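Local coordinates for protein alkaline serine protease (Pseudoalteromonas sp., PDB 1Y9Z) that probably hydrolyses peptide bonds as a cold-adapted subtilisin-like serine endopeptidase, with a beta-barrel domain inserted into its alpha/beta catalytic domain, at residues Asn62-Thr67 against Val211-Leu216; Ala217-Gly222 against Pro332-Asp337; Cys277-Val282 against Lys296-Ala301. All coordinates share one frame; numbering follows the deposited sequence.

Contact 1: Asn62-Thr67 against Val211-Leu216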
loop_
_atom_site.group_PDB
_atom_site.type_symbol
_atom_site.label_atom_id
_atom_site.label_comp_id
_atom_site.label_asym_id
_atom_site.label_seq_id
_atom_site.Cartn_x
_atom_site.Cartn_y
_atom_site.Cartn_z
ATOM N N ASN A 62 8.500 2.919 -15.711
ATOM C CA ASN A 62 7.719 1.789 -15.217
ATOM C C ASN A 62 8.486 0.977 -14.182
ATOM O O ASN A 62 8.538 -0.252 -14.243
ATOM C CB ASN A 62 7.326 0.904 -16.401
ATOM C CG ASN A 62 6.814 1.716 -17.578
ATOM O OD1 ASN A 62 5.811 2.420 -17.470
ATOM N ND2 ASN A 62 7.512 1.633 -18.707
ATOM N N ASN A 63 9.073 1.683 -13.222
ATOM C CA ASN A 63 9.858 1.064 -12.161
ATOM C C ASN A 63 9.621 1.904 -10.908
ATOM O O ASN A 63 10.554 2.228 -10.179
ATOM C CB ASN A 63 11.337 1.085 -12.567
ATOM C CG ASN A 63 12.207 0.224 -11.678
ATOM O OD1 ASN A 63 11.797 -0.849 -11.244
ATOM N ND2 ASN A 63 13.429 0.679 -11.429
ATOM N N ALA A 64 8.352 2.227 -10.667
ATOM C CA ALA A 64 7.939 3.084 -9.555
ATOM C C ALA A 64 7.707 2.443 -8.191
ATOM O O ALA A 64 7.388 3.142 -7.227
ATOM C CB ALA A 64 6.682 3.844 -9.963
ATOM N N HIS A 65 7.875 1.130 -8.093
ATOM C CA HIS A 65 7.629 0.430 -6.835
ATOM C C HIS A 65 8.328 1.043 -5.620
ATOM O O HIS A 65 7.686 1.311 -4.598
ATOM C CB HIS A 65 8.019 -1.043 -6.989
ATOM C CG HIS A 65 7.560 -1.916 -5.863
ATOM N ND1 HIS A 65 8.345 -2.187 -4.763
ATOM C CD2 HIS A 65 6.396 -2.580 -5.669
ATOM C CE1 HIS A 65 7.684 -2.982 -3.940
ATOM N NE2 HIS A 65 6.499 -3.236 -4.466
ATOM N N GLY A 66 9.632 1.272 -5.737
ATOM C CA GLY A 66 10.393 1.841 -4.637
ATOM C C GLY A 66 9.947 3.232 -4.241
ATOM O O GLY A 66 10.069 3.626 -3.079
ATOM N N THR A 67 9.436 3.982 -5.209
ATOM C CA THR A 67 8.969 5.336 -4.957
ATOM C C THR A 67 7.652 5.294 -4.182
ATOM O O THR A 67 7.404 6.138 -3.319
ATOM C CB THR A 67 8.807 6.099 -6.292
ATOM O OG1 THR A 67 10.100 6.272 -6.890
ATOM C CG2 THR A 67 8.173 7.465 -6.069
ATOM N N VAL A 211 7.003 10.454 -11.301
ATOM C CA VAL A 211 6.238 11.526 -11.924
ATOM C C VAL A 211 5.619 11.159 -13.268
ATOM O O VAL A 211 6.305 10.700 -14.184
ATOM C CB VAL A 211 7.110 12.794 -12.089
ATOM C CG1 VAL A 211 6.350 13.863 -12.869
ATOM C CG2 VAL A 211 7.497 13.332 -10.714
ATOM N N GLY A 212 4.306 11.357 -13.357
ATOM C CA GLY A 212 3.573 11.081 -14.579
ATOM C C GLY A 212 3.114 9.655 -14.823
ATOM O O GLY A 212 2.369 9.411 -15.770
ATOM N N GLU A 213 3.527 8.714 -13.979
ATOM C CA GLU A 213 3.144 7.318 -14.182
ATOM C C GLU A 213 1.946 6.866 -13.358
ATOM O O GLU A 213 1.502 5.723 -13.478
ATOM C CB GLU A 213 4.339 6.405 -13.891
ATOM C CG GLU A 213 5.519 6.650 -14.818
ATOM C CD GLU A 213 6.620 5.615 -14.677
ATOM O OE1 GLU A 213 7.500 5.581 -15.561
ATOM O OE2 GLU A 213 6.615 4.846 -13.690
ATOM N N GLY A 214 1.415 7.766 -12.540
ATOM C CA GLY A 214 0.290 7.421 -11.693
ATOM C C GLY A 214 -1.084 7.601 -12.296
ATOM O O GLY A 214 -1.242 7.944 -13.470
ATOM N N ARG A 215 -2.090 7.373 -11.463
ATOM C CA ARG A 215 -3.470 7.483 -11.888
ATOM C C ARG A 215 -4.319 7.768 -10.659
ATOM O O ARG A 215 -4.058 7.233 -9.580
ATOM C CB ARG A 215 -3.903 6.169 -12.531
ATOM C CG ARG A 215 -5.190 6.253 -13.292
ATOM C CD ARG A 215 -5.596 4.885 -13.782
ATOM N NE ARG A 215 -6.845 4.968 -14.518
ATOM C CZ ARG A 215 -7.727 3.981 -14.598
ATOM N NH1 ARG A 215 -8.842 4.153 -15.292
ATOM N NH2 ARG A 215 -7.491 2.830 -13.980
ATOM N N LEU A 216 -5.325 8.620 -10.816
ATOM C CA LEU A 216 -6.199 8.962 -9.706
ATOM C C LEU A 216 -7.648 8.994 -10.155
ATOM O O LEU A 216 -7.941 8.912 -11.345
ATOM C CB LEU A 216 -5.807 10.321 -9.120
ATOM C CG LEU A 216 -4.421 10.397 -8.471
ATOM C CD1 LEU A 216 -4.100 11.839 -8.102
ATOM C CD2 LEU A 216 -4.385 9.503 -7.240
HETATM O O HOH W 1 6.084 5.253 -18.214
HETATM O O HOH W 2 9.264 4.516 -12.854
#

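Contact 2: Ala217-Gly222 against Pro332-Asp337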
loop_
_atom_site.group_PDB
_atom_site.type_symbol
_atom_site.label_atom_id
_atom_site.label_comp_id
_atom_site.label_asym_id
_atom_site.label_seq_id
_atom_site.Cartn_x
_atom_site.Cartn_y
_atom_site.Cartn_z
ATOM N N ALA A 217 -8.547 9.101 -9.185
ATOM C CA ALA A 217 -9.973 9.156 -9.461
ATOM C C ALA A 217 -10.608 10.182 -8.534
ATOM O O ALA A 217 -10.004 10.597 -7.543
ATOM C CB ALA A 217 -10.603 7.786 -9.246
ATOM N N ASP A 218 -11.830 10.591 -8.855
ATOM C CA ASP A 218 -12.523 11.570 -8.038
ATOM C C ASP A 218 -14.026 11.475 -8.263
ATOM O O ASP A 218 -14.484 10.979 -9.297
ATOM C CB ASP A 218 -12.034 12.980 -8.393
ATOM C CG ASP A 218 -12.277 13.988 -7.284
ATOM O OD1 ASP A 218 -12.885 13.625 -6.254
ATOM O OD2 ASP A 218 -11.853 15.152 -7.442
ATOM N N ILE A 219 -14.777 11.933 -7.268
ATOM C CA ILE A 219 -16.235 11.972 -7.318
ATOM C C ILE A 219 -16.582 13.336 -6.750
ATOM O O ILE A 219 -16.186 13.658 -5.632
ATOM C CB ILE A 219 -16.891 10.907 -6.416
ATOM C CG1 ILE A 219 -16.542 9.505 -6.911
ATOM C CG2 ILE A 219 -18.408 11.103 -6.412
ATOM C CD1 ILE A 219 -17.030 8.399 -5.985
ATOM N N THR A 220 -17.310 14.135 -7.520
ATOM C CA THR A 220 -17.682 15.467 -7.072
ATOM C C THR A 220 -19.188 15.685 -7.108
ATOM O O THR A 220 -19.854 15.350 -8.086
ATOM C CB THR A 220 -17.010 16.553 -7.939
ATOM O OG1 THR A 220 -15.586 16.395 -7.882
ATOM C CG2 THR A 220 -17.378 17.941 -7.436
ATOM N N ILE A 221 -19.710 16.240 -6.020
ATOM C CA ILE A 221 -21.131 16.547 -5.898
ATOM C C ILE A 221 -21.254 17.853 -5.121
ATOM O O ILE A 221 -20.633 18.019 -4.071
ATOM C CB ILE A 221 -21.900 15.438 -5.137
ATOM C CG1 ILE A 221 -21.817 14.114 -5.903
ATOM C CG2 ILE A 221 -23.360 15.845 -4.966
ATOM C CD1 ILE A 221 -22.568 12.966 -5.244
ATOM N N GLY A 222 -22.044 18.784 -5.647
ATOM C CA GLY A 222 -22.219 20.060 -4.976
ATOM C C GLY A 222 -20.922 20.828 -4.812
ATOM O O GLY A 222 -20.739 21.553 -3.833
ATOM N N PRO A 332 -15.893 5.807 -17.549
ATOM C CA PRO A 332 -15.116 5.849 -16.307
ATOM C C PRO A 332 -15.853 5.183 -15.149
ATOM O O PRO A 332 -17.018 5.481 -14.885
ATOM C CB PRO A 332 -14.895 7.346 -16.088
ATOM C CG PRO A 332 -16.111 7.963 -16.716
ATOM C CD PRO A 332 -16.273 7.163 -17.984
ATOM N N SER A 333 -15.169 4.267 -14.473
ATOM C CA SER A 333 -15.750 3.569 -13.334
ATOM C C SER A 333 -14.753 3.575 -12.179
ATOM O O SER A 333 -13.541 3.488 -12.392
ATOM C CB SER A 333 -16.133 2.136 -13.728
ATOM O OG SER A 333 -15.029 1.411 -14.237
ATOM N N VAL A 334 -15.271 3.691 -10.960
ATOM C CA VAL A 334 -14.430 3.744 -9.771
ATOM C C VAL A 334 -14.935 2.841 -8.650
ATOM O O VAL A 334 -16.047 2.315 -8.711
ATOM C CB VAL A 334 -14.347 5.189 -9.225
ATOM C CG1 VAL A 334 -13.827 6.125 -10.307
ATOM C CG2 VAL A 334 -15.719 5.646 -8.741
ATOM N N SER A 335 -14.103 2.682 -7.623
ATOM C CA SER A 335 -14.429 1.855 -6.468
ATOM C C SER A 335 -14.279 2.655 -5.174
ATOM O O SER A 335 -13.293 3.366 -4.992
ATOM C CB SER A 335 -13.502 0.635 -6.427
ATOM O OG SER A 335 -13.632 -0.079 -5.208
ATOM N N VAL A 336 -15.263 2.543 -4.285
ATOM C CA VAL A 336 -15.235 3.235 -2.998
ATOM C C VAL A 336 -15.639 2.246 -1.904
ATOM O O VAL A 336 -16.250 1.216 -2.196
ATOM C CB VAL A 336 -16.209 4.445 -2.967
ATOM C CG1 VAL A 336 -15.810 5.471 -4.023
ATOM C CG2 VAL A 336 -17.637 3.976 -3.195
ATOM N N ASP A 337 -15.307 2.552 -0.653
ATOM C CA ASP A 337 -15.655 1.646 0.437
ATOM C C ASP A 337 -17.148 1.708 0.746
ATOM O O ASP A 337 -17.864 2.559 0.213
ATOM C CB ASP A 337 -14.796 1.931 1.685
ATOM C CG ASP A 337 -15.070 3.284 2.311
ATOM O OD1 ASP A 337 -14.222 3.733 3.112
ATOM O OD2 ASP A 337 -16.123 3.889 2.030
#

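Contact 3: Cys277-Val282 against Lys296-Ala301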
loop_
_atom_site.group_PDB
_atom_site.type_symbol
_atom_site.label_atom_id
_atom_site.label_comp_id
_atom_site.label_asym_id
_atom_site.label_seq_id
_atom_site.Cartn_x
_atom_site.Cartn_y
_atom_site.Cartn_z
ATOM N N CYS A 277 -24.139 5.899 -12.343
ATOM C CA CYS A 277 -24.678 4.702 -11.720
ATOM C C CYS A 277 -23.930 4.199 -10.494
ATOM O O CYS A 277 -22.772 3.788 -10.578
ATOM C CB CYS A 277 -24.738 3.617 -12.787
ATOM S SG CYS A 277 -25.585 2.054 -12.407
ATOM N N LEU A 278 -24.614 4.241 -9.356
ATOM C CA LEU A 278 -24.069 3.768 -8.089
ATOM C C LEU A 278 -24.536 2.325 -7.938
ATOM O O LEU A 278 -25.711 2.024 -8.147
ATOM C CB LEU A 278 -24.612 4.608 -6.931
ATOM C CG LEU A 278 -24.159 4.250 -5.513
ATOM C CD1 LEU A 278 -22.673 4.547 -5.354
ATOM C CD2 LEU A 278 -24.966 5.051 -4.505
ATOM N N VAL A 279 -23.622 1.428 -7.587
ATOM C CA VAL A 279 -23.989 0.027 -7.431
ATOM C C VAL A 279 -23.138 -0.694 -6.396
ATOM O O VAL A 279 -21.923 -0.497 -6.318
ATOM C CB VAL A 279 -23.886 -0.727 -8.778
ATOM C CG1 VAL A 279 -22.455 -0.688 -9.296
ATOM C CG2 VAL A 279 -24.360 -2.164 -8.609
ATOM N N GLU A 280 -23.790 -1.526 -5.593
ATOM C CA GLU A 280 -23.094 -2.291 -4.574
ATOM C C GLU A 280 -22.367 -3.435 -5.264
ATOM O O GLU A 280 -22.894 -4.049 -6.193
ATOM C CB GLU A 280 -24.089 -2.850 -3.554
ATOM C CG GLU A 280 -23.443 -3.644 -2.429
ATOM C CD GLU A 280 -24.466 -4.270 -1.503
ATOM O OE1 GLU A 280 -25.266 -5.097 -1.982
ATOM O OE2 GLU A 280 -24.471 -3.933 -0.300
ATOM N N ARG A 281 -21.150 -3.710 -4.816
ATOM C CA ARG A 281 -20.359 -4.789 -5.388
ATOM C C ARG A 281 -20.979 -6.146 -5.059
ATOM O O ARG A 281 -21.336 -6.412 -3.912
ATOM C CB ARG A 281 -18.926 -4.730 -4.845
ATOM C CG ARG A 281 -18.054 -5.911 -5.247
ATOM C CD ARG A 281 -16.632 -5.762 -4.722
ATOM N NE ARG A 281 -15.952 -4.623 -5.336
ATOM C CZ ARG A 281 -15.504 -3.561 -4.674
ATOM N NH1 ARG A 281 -15.651 -3.470 -3.359
ATOM N NH2 ARG A 281 -14.914 -2.576 -5.337
ATOM N N VAL A 282 -21.120 -6.991 -6.076
ATOM C CA VAL A 282 -21.669 -8.330 -5.889
ATOM C C VAL A 282 -20.502 -9.301 -5.982
ATOM O O VAL A 282 -19.890 -9.450 -7.040
ATOM C CB VAL A 282 -22.709 -8.682 -6.976
ATOM C CG1 VAL A 282 -23.178 -10.122 -6.799
ATOM C CG2 VAL A 282 -23.891 -7.733 -6.886
ATOM N N LYS A 296 -20.747 -3.994 -15.085
ATOM C CA LYS A 296 -21.438 -4.164 -16.360
ATOM C C LYS A 296 -22.944 -3.949 -16.242
ATOM O O LYS A 296 -23.579 -3.473 -17.183
ATOM C CB LYS A 296 -21.155 -5.552 -16.939
ATOM C CG LYS A 296 -21.731 -5.766 -18.330
ATOM C CD LYS A 296 -21.311 -7.111 -18.901
ATOM C CE LYS A 296 -21.863 -7.311 -20.301
ATOM N NZ LYS A 296 -21.414 -8.606 -20.883
ATOM N N ALA A 297 -23.517 -4.303 -15.095
ATOM C CA ALA A 297 -24.950 -4.119 -14.889
ATOM C C ALA A 297 -25.271 -2.648 -15.128
ATOM O O ALA A 297 -26.255 -2.305 -15.784
ATOM C CB ALA A 297 -25.331 -4.517 -13.470
ATOM N N CYS A 298 -24.416 -1.784 -14.593
ATOM C CA CYS A 298 -24.575 -0.348 -14.742
ATOM C C CYS A 298 -24.387 0.073 -16.198
ATOM O O CYS A 298 -25.202 0.812 -16.750
ATOM C CB CYS A 298 -23.551 0.379 -13.873
ATOM S SG CYS A 298 -24.041 0.764 -12.160
ATOM N N LYS A 299 -23.305 -0.400 -16.810
ATOM C CA LYS A 299 -22.992 -0.075 -18.199
ATOM C C LYS A 299 -24.112 -0.479 -19.151
ATOM O O LYS A 299 -24.525 0.303 -20.009
ATOM C CB LYS A 299 -21.693 -0.767 -18.621
ATOM C CG LYS A 299 -21.275 -0.489 -20.059
ATOM C CD LYS A 299 -20.983 0.989 -20.278
ATOM C CE LYS A 299 -20.655 1.282 -21.734
ATOM N NZ LYS A 299 -21.812 1.009 -22.632
ATOM N N THR A 300 -24.596 -1.707 -19.000
ATOM C CA THR A 300 -25.666 -2.216 -19.849
ATOM C C THR A 300 -26.898 -1.321 -19.756
ATOM O O THR A 300 -27.607 -1.122 -20.744
ATOM C CB THR A 300 -26.054 -3.651 -19.442
ATOM O OG1 THR A 300 -24.903 -4.501 -19.539
ATOM C CG2 THR A 300 -27.148 -4.190 -20.354
ATOM N N ALA A 301 -27.144 -0.780 -18.568
ATOM C CA ALA A 301 -28.290 0.093 -18.345
ATOM C C ALA A 301 -28.098 1.449 -19.022
ATOM O O ALA A 301 -29.016 2.268 -19.052
ATOM C CB ALA A 301 -28.521 0.282 -16.851
#

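Contact 1: Asn62-Thr67 against Val211-Leu216
Glu213 OE1 is gripped from two directions: the backbone N of Asn62 donates to it at 2.8 Å in a nearly straight bond (172°), and water 1 donates to it as well. The amide proton arrives on the syn side of the carboxylate, tilted 27° out of its plane. Water 1 donates a second time to Asn62 OD1, so side chain and backbone of one asparagine are both tied to the same oxygen. The other oxygen is served by water 2, which donates to Glu213 OE2 at 2.8 Å and accepts from Asn63 N at 2.9 Å. One carboxylate thus reads two successive amides of the turn, the first directly and the second through water. It can do so because Glu213 runs extended beyond CG, with CG anti to the carbonyl carbon (chi1 -62°), and spans a gap whose closest pair of CA atoms, Asn62 CA and Glu213 CA, is 7.3 Å apart. Ala64 CB packs beside Glu213 OE2 at 3.9 Å, the apolar border of this polar patch. The amide end of Asn62 is held elsewhere too, its ND2 donating to Glu101. Replacing Glu213 by an alanine would probably leave the backbone N of Asn62 without this acceptor and each water short of one partner. Glu213 itself sits in a classic beta bulge, where it and Gly214 both face Gln360. The turn leads straight into helix 65-74, whose first residue, His65, hydrogen-bonds Asp30 and touches the bound phenylmethanesulfonic acid near Ser369, an arrangement consistent with the Asp-His-Ser catalytic triad of subtilases.

Contact 2: Ala217-Gly222 against Pro332-Asp337
Ala217 and Ile219 project from one face of strand 214-221 onto Val334 and Val336 of strand 333-336, and the axes of the 217-221 and 333-336 segments cross almost perpendicularly, at -83°, 8.0 Å apart at their closest. This is face-to-face packing inside the inserted beta-barrel domain, and all four touching residues are buried. Alternation along each strand sets the pattern: residues two apart share a face, so each strand offers a pair of apolar bumps. The small Ala217 leaves room for the forked end of Val334, whose CG1 comes to 3.8 Å from Ala217 CB. The other branch of the fork, CG2, turns to Ile219 and meets its CD1 at 4.1 Å, where the two side chains cross obliquely. Val334 is therefore shared between both bumps of the opposing strand, one methyl for each. Ile219 reaches on past it: CG1 lies anti to the carbonyl carbon (chi1 -64°) and the chain is extended at chi2 174°, which carries CD1 between the two valines. Around this core, Ile307 of strand 305-309 touches both Ile219 and Val334, while Val231 packs on Ala217 and Val334. The far end of the seam is a tip-to-tip meeting of methyl groups, Ile219 CD1 against Val336 CG1 at 3.7 Å.

Contact 3: Cys277-Val282 against Lys296-Ala301
A disulfide joins Cys277 to Cys298, SG to SG at 2.0 Å with a chi3 of -79°, bonding the strand covalently to the helix. The two CA atoms, Cys277 CA and Cys298 CA, stand 5.9 Å apart. SG of Cys277, anti to the backbone N (chi1 -171°), reaches across to the helix. Val279, two residues along the same strand face, brings its CG1 to 3.6 Å from Cys298 SG, adding an apolar neighbour to the buried bridge. Further out, within the helix, Thr300 gives both its N and its OG1 to Lys296 O, the hydroxyl from above the carbonyl plane at 2.9 Å between Thr300 OG1 and Lys296 O. Lys296 has a salt bridge to Asp328, and Phe267 packs on both Val279 and Ala297. Past the strand end, Arg281 is held by a salt bridge to Glu291 in the first turn of the helix. The bridge thus staples together the first strand and the helix of a beta-alpha-beta unit, strand 275-280, helix 291-300 and strand 305-309, with strand 275-280 lying parallel between strands 252-263 and 305-309.

From the N terminus, contact 1 closes first, bringing 211-216 back to the turn before helix 65-74 and thereby joining the catalytic alpha/beta domain to the beginning of the inserted barrel. The chain then runs without a break from 211-216 into 217-222, so that one strand, 214-221, serves contacts 1 and 2 in series. Contact 2 closes a long loop at 332-337, and contact 3, a short strand-to-helix closure, nests wholly inside it. The centres of contacts 2 and 3 lie about 14 Å apart, and a probable hydrogen bond between Ser335 and Arg281 ties them directly. All three reach the large mixed sheet of the insert, contact 1 through 211-216.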